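Local coordinates for protein formyltransferase (PDB 4NV1) that belongs to the formyltransferase family, pairing a formyl transferase domain with a C-terminal dimerization domain, and holds dTDP-4-amino-4,6-dideoxyglucose in a pocket, at residues Ala119-Met124 / Ile133-Glu138. Residues are numbered along the deposited sequence; the frame is centred on the assembly and turned at random.
Sequences ATIHVM and IIIQEE
I121 faces two residues of 133-138 at once, I134 and I135, and so offers a compact worked example of the classic beta bulge. I121 O takes a bond of 2.8 Å from I134 N and a weak one of 3.3 Å from I135 N, while the N-H of I121 points almost straight at I135 O (174°). Followed outward, the I121 side chain divides between the same two residues. I121 CB rests 3.8 Å from I135 O; CG2, anti to the backbone N, reaches across to I134 CD1; CG1 runs beside I135 CG2, and I121 CD1 ends 3.6 Å from I135 CG2. The two strands form an antiparallel hairpin at the edge of the mixed sheet of the formyltransferase domain, 117-123 lying between 89-94 and 133-139, an outermost strand of the sheet within this chain. On the face that carries I121 and I135, helix 147-170 packs L161 and V165 against I135. I134 CD1 also meets V123 CG2 at 4.0 Å, the two side chains crossing at about a right angle. T120 and Q136, a non-hydrogen-bonded pair, stand side by side on the other face. There Q136 NE2 gives T120 OG1 a bent bond of 3.0 Å (141°), with the oxygen close to the amide plane. G96 O and N98 N also bond to OG1, and N98 O to NE2, tying this polar pair to the neighbouring loop.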
# COMPACT_ATOMS: atom_id res chain seq x y z
N ALA A 119 -22.69 13.77 2.29
CA ALA A 119 -22.56 15.04 3.03
C ALA A 119 -23.92 15.64 3.39
O ALA A 119 -24.82 15.52 2.61
CB ALA A 119 -21.79 16.06 2.19
N THR A 120 -24.02 16.25 4.56
CA THR A 120 -25.20 16.82 5.09
C THR A 120 -24.91 18.23 5.59
O THR A 120 -23.84 18.49 6.21
CB THR A 120 -25.64 16.02 6.31
OG1 THR A 120 -25.83 14.66 5.97
CG2 THR A 120 -26.99 16.56 6.89
N ILE A 121 -25.86 19.13 5.30
CA ILE A 121 -26.00 20.44 5.95
C ILE A 121 -27.27 20.46 6.72
O ILE A 121 -28.37 20.15 6.21
CB ILE A 121 -26.04 21.56 4.93
CG1 ILE A 121 -24.84 21.50 4.02
CG2 ILE A 121 -26.15 22.90 5.65
CD1 ILE A 121 -24.90 22.35 2.79
N HIS A 122 -27.14 20.77 7.99
CA HIS A 122 -28.26 20.65 8.88
C HIS A 122 -28.16 21.70 9.96
O HIS A 122 -27.07 22.19 10.31
CB HIS A 122 -28.32 19.25 9.51
CG HIS A 122 -27.20 18.96 10.46
ND1 HIS A 122 -25.97 18.49 10.05
CD2 HIS A 122 -27.13 19.07 11.80
CE1 HIS A 122 -25.19 18.34 11.10
NE2 HIS A 122 -25.86 18.71 12.17
N VAL A 123 -29.33 22.08 10.46
CA VAL A 123 -29.40 23.03 11.55
C VAL A 123 -28.94 22.42 12.86
O VAL A 123 -29.45 21.40 13.26
CB VAL A 123 -30.83 23.59 11.69
CG1 VAL A 123 -30.93 24.63 12.82
CG2 VAL A 123 -31.29 24.21 10.36
N MET A 124 -28.09 23.10 13.60
CA MET A 124 -27.56 22.48 14.82
C MET A 124 -28.58 22.59 15.93
O MET A 124 -29.39 23.53 15.99
CB MET A 124 -26.23 23.11 15.23
CG MET A 124 -25.21 23.10 14.13
SD MET A 124 -23.70 24.07 14.36
CE MET A 124 -23.20 23.50 15.96
N ILE A 133 -32.51 18.74 8.65
CA ILE A 133 -31.71 18.71 7.47
C ILE A 133 -32.16 19.70 6.39
O ILE A 133 -33.31 19.77 5.94
CB ILE A 133 -31.69 17.31 6.81
CG1 ILE A 133 -31.14 16.30 7.79
CG2 ILE A 133 -30.81 17.34 5.56
CD1 ILE A 133 -31.31 14.86 7.35
N ILE A 134 -31.18 20.42 5.89
CA ILE A 134 -31.46 21.40 4.89
C ILE A 134 -31.27 20.84 3.53
O ILE A 134 -32.05 21.10 2.60
CB ILE A 134 -30.50 22.56 5.03
CG1 ILE A 134 -30.70 23.25 6.39
CG2 ILE A 134 -30.55 23.43 3.83
CD1 ILE A 134 -29.79 24.41 6.64
N ILE A 135 -30.14 20.16 3.39
CA ILE A 135 -29.77 19.52 2.16
C ILE A 135 -28.71 18.42 2.45
O ILE A 135 -27.80 18.63 3.28
CB ILE A 135 -29.32 20.49 1.10
CG1 ILE A 135 -29.41 19.84 -0.27
CG2 ILE A 135 -27.89 21.02 1.24
CD1 ILE A 135 -28.81 20.55 -1.45
N GLN A 136 -28.84 17.27 1.78
CA GLN A 136 -27.79 16.24 1.91
C GLN A 136 -27.76 15.39 0.67
O GLN A 136 -28.78 15.28 -0.05
CB GLN A 136 -28.05 15.36 3.10
CG GLN A 136 -29.24 14.43 2.91
CD GLN A 136 -29.48 13.64 4.15
OE1 GLN A 136 -30.53 13.06 4.27
NE2 GLN A 136 -28.51 13.60 5.09
N GLU A 137 -26.61 14.80 0.40
CA GLU A 137 -26.50 13.92 -0.76
C GLU A 137 -25.55 12.76 -0.53
O GLU A 137 -24.39 12.91 -0.03
CB GLU A 137 -26.16 14.74 -2.01
CG GLU A 137 -26.29 13.94 -3.29
CD GLU A 137 -25.77 14.70 -4.50
OE1 GLU A 137 -25.68 15.95 -4.47
OE2 GLU A 137 -25.46 14.05 -5.52
N GLU A 138 -26.03 11.56 -0.84
CA GLU A 138 -25.11 10.38 -0.83
C GLU A 138 -23.96 10.43 -1.82
O GLU A 138 -24.04 11.11 -2.84
CB GLU A 138 -25.90 9.08 -1.02
CG GLU A 138 -25.12 7.79 -0.93
CD GLU A 138 -26.05 6.58 -0.87
OE1 GLU A 138 -27.27 6.69 -0.93
OE2 GLU A 138 -25.57 5.46 -0.75